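Side-chain contacts in galactitol 1-phosphate 5-dehydrogenase (Escherichia coli, PDB 4UEJ), which catalyses the NAD-dependent, zinc-requiring oxidation of galactitol 1-phosphate to D-tagatose 6-phosphate: residues Ala82-Leu87 with Gln297-Ala302; Phe142-Thr147 with Trp287-Ser292. One frame throughout, in Å; residues are numbered along the deposited sequence.

Contact 1 (Ala82-Leu87 with Gln297-Ala302); sequences ACVPLL and QEWETA
At Val-84, just past strand 80-83, the backbone passes the start of helix 297-307, with the CA of Val-84 9.0 Å from the CA of Trp-299. Both belong to the two-domain zinc alcohol dehydrogenase fold, and segment 82-87 lies in its GroES-like domain. One indole spans most of the gap. Trp-299 has CG beside its backbone N and anti to its carbonyl carbon (chi1 -70°), and its benzo ring reaches segment 82-87. Val-84 puts CG2 over one face of that ring, a CH-pi contact 4.0 Å from the centroid of the six-membered ring. The approach is 20° off the ring normal. The carbonyl of Cys-83 comes instead to the ring edge, with O 3.4 Å from Trp-299 CH2. The pyrrole side is held by another element: Trp-299 NE1 donates to the backbone O of Asn-289. Tyr-290 also meets the indole, its ring tilted about 15° from it. An alanine in place of Trp-299 would probably leave a gap beside Val-84 CG2 and deprive the Asn-289 carbonyl of its indole N-H donor. Pro-85, whose side chain lies about 4 Å from that of His-59, a ligand of the catalytic zinc, touches the indole obliquely, with CD 4.1 Å from Trp-299 CH2.

Contact 2 (Phe142-Thr147 with Trp287-Ser292); sequences FIEPIT and WMNYSS
Asn-289 meets Glu-144 and Thr-147 on the first turns of helix 143-155, beside the catalytic zinc site of this zinc-containing alcohol dehydrogenase. Its loop follows strand 282-285, the last strand of the parallel Rossmann-type sheet. The amide nitrogen makes both direct bonds. Asn-289 ND2 donates to Thr-147 OG1 at 2.8 Å, with the hydroxyl 24° out of the amide plane. It also gives a weak, bent bond to Glu-144 OE2 at 3.3 Å. There the carboxylate and amide planes are nearly perpendicular, 88° apart. The carbonyl end of the amide uses a water. Water 1 donates to Asn-289 OD1 at 2.6 Å and to Glu-144 OE2 at 2.5 Å, and accepts from the Tyr-290 OH, also at 2.5 Å. The amide and the carboxylate are thus joined both directly and through water.

The next shell fixes these groups. Thr-147 OG1 sits between its own backbone N and carbonyl carbon. From there it donates to Glu-144 O, one turn back, at 2.7 Å, and still accepts from the amide. The Glu-144 chain bends at chi2 (-85°), and OE2 meets the loop. Glu-144 is a zinc ligand by similarity, but here its side chain stays about 4 Å from the metal at the nearest atoms, while Cys-38 and His-59 bind it.

Farther out, the ring of Tyr-290 stacks with Trp-294, and its OH takes a weak bond from Leu-86 N. The loop also reaches the dimer partner: Trp-287 N donates to Glu-280 OE2 of the second subunit. Within the loop, Asn-289 CG lies 3.9 Å above the plane of the Tyr-290 ring, offset toward the rim.

How the contacts relate
Both contacts are buried, and their centres lie about 5 Å apart. Contact 2 is nested along the chain within the loop closed by contact 1. They hold different elements. Contact 1 sets the GroES-like strand region against helix 297-307, while contact 2 sets helix 143-155 against the loop leading to that helix. The chemistry differs with position. Contact 1 is mainly apolar and has no hydrogen bond between its segments; contact 2, nearer the catalytic zinc, is polar and partly water-mediated. The two also touch directly: Glu-298 OE1 pairs with Ser-291 OG in a probable hydrogen bond, and Pro-85 CD packs against Tyr-290 OH.

Contact 1 (Ala82-Leu87 with Gln297-Ala302)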
ATOM      1  N   ALA A  82      10.473 -30.978   4.914  1.00 17.79           N
ATOM      2  CA  ALA A  82      10.186 -29.807   5.737  1.00 16.91           C
ATOM      3  C   ALA A  82       8.689 -29.713   5.902  1.00 16.38           C
ATOM      4  O   ALA A  82       7.954 -30.156   5.037  1.00 16.45           O
ATOM      5  CB  ALA A  82      10.719 -28.535   5.099  1.00 16.44           C
ATOM      6  N   CYS A  83       8.238 -29.124   7.000  1.00 16.04           N
ATOM      7  CA  CYS A  83       6.814 -28.910   7.189  1.00 15.70           C
ATOM      8  C   CYS A  83       6.305 -27.705   6.398  1.00 15.01           C
ATOM      9  O   CYS A  83       6.935 -26.653   6.394  1.00 14.72           O
ATOM     10  CB  CYS A  83       6.508 -28.717   8.664  1.00 15.90           C
ATOM     11  SG  CYS A  83       4.788 -28.379   9.015  1.00 16.56           S
ATOM     12  N   VAL A  84       5.165 -27.894   5.734  1.00 14.93           N
ATOM     13  CA  VAL A  84       4.391 -26.821   5.125  1.00 14.49           C
ATOM     14  C   VAL A  84       3.219 -26.598   6.072  1.00 14.54           C
ATOM     15  O   VAL A  84       2.265 -27.366   6.056  1.00 14.85           O
ATOM     16  CB  VAL A  84       3.899 -27.195   3.721  1.00 14.64           C
ATOM     17  CG1 VAL A  84       3.137 -26.032   3.081  1.00 14.37           C
ATOM     18  CG2 VAL A  84       5.064 -27.620   2.853  1.00 14.95           C
ATOM     19  N   PRO A  85       3.319 -25.590   6.949  1.00 14.44           N
ATOM     20  CA  PRO A  85       2.441 -25.627   8.127  1.00 14.86           C
ATOM     21  C   PRO A  85       0.994 -25.205   7.877  1.00 14.98           C
ATOM     22  O   PRO A  85       0.127 -25.594   8.654  1.00 15.53           O
ATOM     23  CB  PRO A  85       3.124 -24.658   9.103  1.00 14.96           C
ATOM     24  CG  PRO A  85       3.942 -23.727   8.214  1.00 14.46           C
ATOM     25  CD  PRO A  85       4.412 -24.606   7.086  1.00 14.23           C
ATOM     26  N   LEU A  86       0.746 -24.437   6.823  1.00 14.67           N
ATOM     27  CA  LEU A  86      -0.619 -24.008   6.483  1.00 14.94           C
ATOM     28  C   LEU A  86      -1.377 -25.130   5.817  1.00 15.15           C
ATOM     29  O   LEU A  86      -0.847 -25.780   4.921  1.00 15.21           O
ATOM     30  CB  LEU A  86      -0.593 -22.792   5.549  1.00 14.73           C
ATOM     31  CG  LEU A  86      -1.982 -22.429   4.984  1.00 15.17           C
ATOM     32  CD1 LEU A  86      -2.714 -21.799   6.077  1.00 16.15           C
ATOM     33  CD2 LEU A  86      -1.927 -21.521   3.795  1.00 15.11           C
ATOM     34  N   LEU A  87      -2.618 -25.355   6.235  1.00 19.16           N
ATOM     35  CA  LEU A  87      -3.481 -26.271   5.506  1.00 20.09           C
ATOM     36  C   LEU A  87      -4.726 -25.531   5.051  1.00 16.51           C
ATOM     37  O   LEU A  87      -5.676 -25.376   5.816  1.00 17.15           O
ATOM     38  CB  LEU A  87      -3.861 -27.486   6.357  1.00 23.14           C
ATOM     39  CG  LEU A  87      -4.630 -28.587   5.613  1.00 30.54           C
ATOM     40  CD1 LEU A  87      -3.752 -29.266   4.565  1.00 30.99           C
ATOM     41  CD2 LEU A  87      -5.229 -29.615   6.575  1.00 36.49           C
ATOM     42  N   GLN A 297       5.998 -21.584  -5.768  1.00 15.18           N
ATOM     43  CA  GLN A 297       7.359 -21.503  -6.262  1.00 16.50           C
ATOM     44  C   GLN A 297       8.328 -21.064  -5.174  1.00 14.31           C
ATOM     45  O   GLN A 297       9.514 -21.406  -5.240  1.00 12.81           O
ATOM     46  CB  GLN A 297       7.445 -20.558  -7.461  1.00 24.00           C
ATOM     47  CG  GLN A 297       7.332 -19.088  -7.115  1.00 35.65           C
ATOM     48  CD  GLN A 297       8.462 -18.283  -7.724  1.00 52.04           C
ATOM     49  OE1 GLN A 297       9.507 -18.835  -8.081  1.00 57.93           O
ATOM     50  NE2 GLN A 297       8.260 -16.976  -7.851  1.00 54.85           N
ATOM     51  N   GLU A 298       7.835 -20.342  -4.163  1.00 10.58           N
ATOM     52  CA  GLU A 298       8.700 -19.898  -3.059  1.00 13.31           C
ATOM     53  C   GLU A 298       9.443 -21.074  -2.420  1.00 11.63           C
ATOM     54  O   GLU A 298      10.621 -20.974  -2.065  1.00  9.96           O
ATOM     55  CB  GLU A 298       7.891 -19.166  -1.979  1.00 16.27           C
ATOM     56  CG  GLU A 298       7.269 -17.823  -2.409  1.00 20.24           C
ATOM     57  CD  GLU A 298       5.851 -17.973  -2.957  1.00 19.70           C
ATOM     58  OE1 GLU A 298       5.548 -19.035  -3.548  1.00 17.29           O
ATOM     59  OE2 GLU A 298       5.032 -17.033  -2.797  1.00 26.63           O
ATOM     60  N   TRP A 299       8.735 -22.179  -2.257  1.00 10.94           N
ATOM     61  CA  TRP A 299       9.285 -23.364  -1.611  1.00 11.43           C
ATOM     62  C   TRP A 299      10.375 -24.028  -2.460  1.00 11.69           C
ATOM     63  O   TRP A 299      11.439 -24.364  -1.947  1.00 14.24           O
ATOM     64  CB  TRP A 299       8.141 -24.334  -1.296  1.00 12.31           C
ATOM     65  CG  TRP A 299       7.308 -23.761  -0.199  1.00 12.19           C
ATOM     66  CD1 TRP A 299       6.402 -22.734  -0.299  1.00 12.05           C
ATOM     67  CD2 TRP A 299       7.360 -24.117   1.183  1.00 12.46           C
ATOM     68  NE1 TRP A 299       5.871 -22.447   0.942  1.00 12.97           N
ATOM     69  CE2 TRP A 299       6.447 -23.286   1.869  1.00 12.57           C
ATOM     70  CE3 TRP A 299       8.082 -25.074   1.914  1.00 12.89           C
ATOM     71  CZ2 TRP A 299       6.239 -23.381   3.242  1.00 12.77           C
ATOM     72  CZ3 TRP A 299       7.879 -25.162   3.269  1.00 13.20           C
ATOM     73  CH2 TRP A 299       6.961 -24.324   3.923  1.00 15.91           C
ATOM     74  N   GLU A 300      10.112 -24.190  -3.756  1.00 14.80           N
ATOM     75  CA  GLU A 300      11.125 -24.694  -4.685  1.00 17.68           C
ATOM     76  C   GLU A 300      12.327 -23.772  -4.747  1.00 13.03           C
ATOM     77  O   GLU A 300      13.464 -24.234  -4.715  1.00 14.50           O
ATOM     78  CB  GLU A 300      10.564 -24.865  -6.100  1.00 21.50           C
ATOM     79  CG  GLU A 300       9.385 -25.791  -6.214  1.00 39.64           C
ATOM     80  CD  GLU A 300       9.107 -26.165  -7.655  1.00 50.77           C
ATOM     81  OE1 GLU A 300       9.137 -25.257  -8.517  1.00 51.02           O
ATOM     82  OE2 GLU A 300       8.867 -27.364  -7.922  1.00 56.41           O
ATOM     83  N   THR A 301      12.085 -22.468  -4.823  1.00 10.87           N
ATOM     84  CA  THR A 301      13.192 -21.514  -4.844  1.00 12.75           C
ATOM     85  C   THR A 301      14.050 -21.610  -3.579  1.00 11.10           C
ATOM     86  O   THR A 301      15.277 -21.600  -3.655  1.00 10.80           O
ATOM     87  CB  THR A 301      12.688 -20.068  -5.007  1.00 13.39           C
ATOM     88  OG1 THR A 301      11.961 -19.966  -6.235  1.00 16.52           O
ATOM     89  CG2 THR A 301      13.852 -19.089  -5.046  1.00 11.33           C
ATOM     90  N   ALA A 302      13.407 -21.734  -2.420  1.00 10.10           N
ATOM     91  CA  ALA A 302      14.140 -21.783  -1.159  1.00 10.10           C
ATOM     92  C   ALA A 302      15.048 -22.998  -1.148  1.00 11.82           C
ATOM     93  O   ALA A 302      16.218 -22.916  -0.770  1.00 11.29           O
ATOM     94  CB  ALA A 302      13.185 -21.825   0.030  1.00 10.44           C
TER

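Contact 2 (Phe142-Thr147 with Trp287-Ser292)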
ATOM      1  N   PHE A 142      14.759 -24.293   7.947  1.00 11.70           N
ATOM      2  CA  PHE A 142      14.841 -22.888   7.556  1.00 10.92           C
ATOM      3  C   PHE A 142      14.067 -22.595   6.293  1.00 14.36           C
ATOM      4  O   PHE A 142      13.930 -21.430   5.910  1.00  9.54           O
ATOM      5  CB  PHE A 142      16.302 -22.459   7.372  1.00 11.26           C
ATOM      6  CG  PHE A 142      17.023 -22.232   8.666  1.00 12.84           C
ATOM      7  CD1 PHE A 142      17.636 -23.281   9.319  1.00 13.03           C
ATOM      8  CD2 PHE A 142      17.057 -20.972   9.243  1.00 15.94           C
ATOM      9  CE1 PHE A 142      18.304 -23.077  10.520  1.00 20.83           C
ATOM     10  CE2 PHE A 142      17.721 -20.763  10.443  1.00 19.55           C
ATOM     11  CZ  PHE A 142      18.342 -21.823  11.083  1.00 15.89           C
ATOM     12  N   ILE A 143      13.545 -23.637   5.650  1.00 11.74           N
ATOM     13  CA  ILE A 143      12.840 -23.416   4.389  1.00 13.06           C
ATOM     14  C   ILE A 143      11.611 -22.535   4.563  1.00 12.48           C
ATOM     15  O   ILE A 143      11.409 -21.601   3.787  1.00 10.05           O
ATOM     16  CB  ILE A 143      12.432 -24.735   3.743  1.00 12.55           C
ATOM     17  CG1 ILE A 143      13.688 -25.486   3.315  1.00 18.86           C
ATOM     18  CG2 ILE A 143      11.529 -24.495   2.534  1.00 11.37           C
ATOM     19  CD1 ILE A 143      13.385 -26.653   2.433  1.00 29.55           C
ATOM     20  N   GLU A 144      10.796 -22.825   5.574  1.00  9.81           N
ATOM     21  CA  GLU A 144       9.609 -22.033   5.829  1.00 10.32           C
ATOM     22  C   GLU A 144       9.950 -20.541   6.079  1.00 10.01           C
ATOM     23  O   GLU A 144       9.369 -19.664   5.420  1.00 10.33           O
ATOM     24  CB  GLU A 144       8.814 -22.659   6.984  1.00 13.24           C
ATOM     25  CG  GLU A 144       7.357 -22.240   7.051  1.00  9.49           C
ATOM     26  CD  GLU A 144       7.149 -20.954   7.797  1.00 11.97           C
ATOM     27  OE1 GLU A 144       8.123 -20.447   8.390  1.00 13.20           O
ATOM     28  OE2 GLU A 144       6.012 -20.432   7.772  1.00 16.11           O
ATOM     29  N   PRO A 145      10.915 -20.240   6.978  1.00 11.34           N
ATOM     30  CA  PRO A 145      11.210 -18.807   7.131  1.00 12.70           C
ATOM     31  C   PRO A 145      11.857 -18.154   5.892  1.00 10.26           C
ATOM     32  O   PRO A 145      11.620 -16.952   5.670  1.00 11.14           O
ATOM     33  CB  PRO A 145      12.153 -18.768   8.356  1.00 14.08           C
ATOM     34  CG  PRO A 145      12.611 -20.167   8.563  1.00 16.48           C
ATOM     35  CD  PRO A 145      11.483 -21.034   8.084  1.00 13.21           C
ATOM     36  N   ILE A 146      12.595 -18.910   5.080  1.00  8.13           N
ATOM     37  CA  ILE A 146      13.091 -18.372   3.808  1.00  7.91           C
ATOM     38  C   ILE A 146      11.924 -17.946   2.928  1.00  8.75           C
ATOM     39  O   ILE A 146      11.927 -16.864   2.339  1.00  8.80           O
ATOM     40  CB  ILE A 146      13.939 -19.388   3.058  1.00  8.37           C
ATOM     41  CG1 ILE A 146      15.247 -19.605   3.814  1.00  8.91           C
ATOM     42  CG2 ILE A 146      14.287 -18.881   1.646  1.00  8.28           C
ATOM     43  CD1 ILE A 146      15.961 -20.819   3.344  1.00 10.35           C
ATOM     44  N   THR A 147      10.910 -18.798   2.856  1.00  7.64           N
ATOM     45  CA  THR A 147       9.811 -18.502   1.946  1.00  9.65           C
ATOM     46  C   THR A 147       9.011 -17.275   2.348  1.00 10.73           C
ATOM     47  O   THR A 147       8.316 -16.731   1.516  1.00  8.99           O
ATOM     48  CB  THR A 147       8.821 -19.678   1.790  1.00  7.92           C
ATOM     49  OG1 THR A 147       8.178 -19.961   3.042  1.00 10.50           O
ATOM     50  CG2 THR A 147       9.554 -20.922   1.246  1.00  8.44           C
ATOM     51  N   TRP A 287       1.241 -11.939   3.348  1.00 14.35           N
ATOM     52  CA  TRP A 287       0.719 -12.782   4.407  1.00 14.95           C
ATOM     53  C   TRP A 287       1.113 -14.186   4.116  1.00 14.85           C
ATOM     54  O   TRP A 287       0.833 -14.725   3.038  1.00 15.22           O
ATOM     55  CB  TRP A 287      -0.798 -12.666   4.543  1.00 20.33           C
ATOM     56  CG  TRP A 287      -1.324 -13.353   5.775  1.00 20.22           C
ATOM     57  CD1 TRP A 287      -2.245 -14.363   5.827  1.00 17.59           C
ATOM     58  CD2 TRP A 287      -0.941 -13.092   7.130  1.00 30.50           C
ATOM     59  NE1 TRP A 287      -2.470 -14.735   7.133  1.00 18.90           N
ATOM     60  CE2 TRP A 287      -1.676 -13.974   7.952  1.00 29.05           C
ATOM     61  CE3 TRP A 287      -0.057 -12.190   7.732  1.00 39.56           C
ATOM     62  CZ2 TRP A 287      -1.553 -13.979   9.340  1.00 30.91           C
ATOM     63  CZ3 TRP A 287       0.069 -12.202   9.105  1.00 42.74           C
ATOM     64  CH2 TRP A 287      -0.676 -13.090   9.896  1.00 39.69           C
ATOM     65  N   MET A 288       1.807 -14.768   5.087  0.55 17.32           N
ATOM     66  CA  MET A 288       2.316 -16.123   5.003  0.55 15.31           C
ATOM     67  C   MET A 288       3.269 -16.299   3.829  0.55 15.79           C
ATOM     68  O   MET A 288       4.113 -15.443   3.578  0.55 14.84           O
ATOM     69  CB  MET A 288       1.159 -17.116   4.937  0.55 14.37           C
ATOM     70  CG  MET A 288       0.333 -17.102   6.202  0.55 18.63           C
ATOM     71  SD  MET A 288      -0.680 -18.567   6.412  0.55 21.12           S
ATOM     72  CE  MET A 288      -2.311 -17.905   6.126  0.55 36.77           C
ATOM     73  N   ASN A 289       3.180 -17.428   3.142  1.00 13.75           N
ATOM     74  CA  ASN A 289       4.231 -17.762   2.201  1.00 14.62           C
ATOM     75  C   ASN A 289       3.886 -18.815   1.161  1.00 16.59           C
ATOM     76  O   ASN A 289       4.653 -19.751   0.933  1.00 17.39           O
ATOM     77  CB  ASN A 289       5.475 -18.204   2.994  1.00 20.28           C
ATOM     78  CG  ASN A 289       5.144 -18.982   4.287  1.00 20.72           C
ATOM     79  OD1 ASN A 289       4.337 -18.566   5.136  1.00 15.06           O
ATOM     80  ND2 ASN A 289       5.814 -20.104   4.454  1.00 25.22           N
ATOM     81  N   TYR A 290       2.742 -18.650   0.511  1.00 12.28           N
ATOM     82  CA  TYR A 290       2.242 -19.674  -0.390  1.00 15.73           C
ATOM     83  C   TYR A 290       1.745 -19.077  -1.671  1.00 21.40           C
ATOM     84  O   TYR A 290       1.313 -17.923  -1.715  1.00 22.48           O
ATOM     85  CB  TYR A 290       1.115 -20.480   0.264  1.00 18.11           C
ATOM     86  CG  TYR A 290       1.538 -20.989   1.602  1.00 16.27           C
ATOM     87  CD1 TYR A 290       2.330 -22.119   1.701  1.00 16.96           C
ATOM     88  CD2 TYR A 290       1.193 -20.315   2.763  1.00 14.12           C
ATOM     89  CE1 TYR A 290       2.757 -22.576   2.918  1.00 14.01           C
ATOM     90  CE2 TYR A 290       1.607 -20.768   3.984  1.00 14.31           C
ATOM     91  CZ  TYR A 290       2.395 -21.904   4.053  1.00 17.30           C
ATOM     92  OH  TYR A 290       2.830 -22.379   5.264  1.00 14.53           O
ATOM     93  N   SER A 291       1.813 -19.888  -2.716  1.00 18.91           N
ATOM     94  CA  SER A 291       1.258 -19.523  -4.000  1.00 23.11           C
ATOM     95  C   SER A 291       0.971 -20.797  -4.778  1.00 20.40           C
ATOM     96  O   SER A 291       1.291 -21.900  -4.334  1.00 21.02           O
ATOM     97  CB  SER A 291       2.207 -18.600  -4.771  1.00 23.22           C
ATOM     98  OG  SER A 291       3.460 -19.220  -4.992  1.00 23.73           O
ATOM     99  N   SER A 292       0.350 -20.640  -5.937  0.75 21.96           N
ATOM    100  CA  SER A 292      -0.025 -21.783  -6.757  0.75 24.08           C
ATOM    101  C   SER A 292       1.040 -22.064  -7.817  0.75 25.26           C
ATOM    102  O   SER A 292       1.610 -21.128  -8.377  0.75 27.43           O
ATOM    103  CB  SER A 292      -1.382 -21.531  -7.411  0.75 23.61           C
ATOM    104  OG  SER A 292      -1.666 -22.524  -8.375  0.75 26.01           O
TER
HETATM  105  O   HOH W   1       3.711 -20.518   6.715  1.00 15.50           O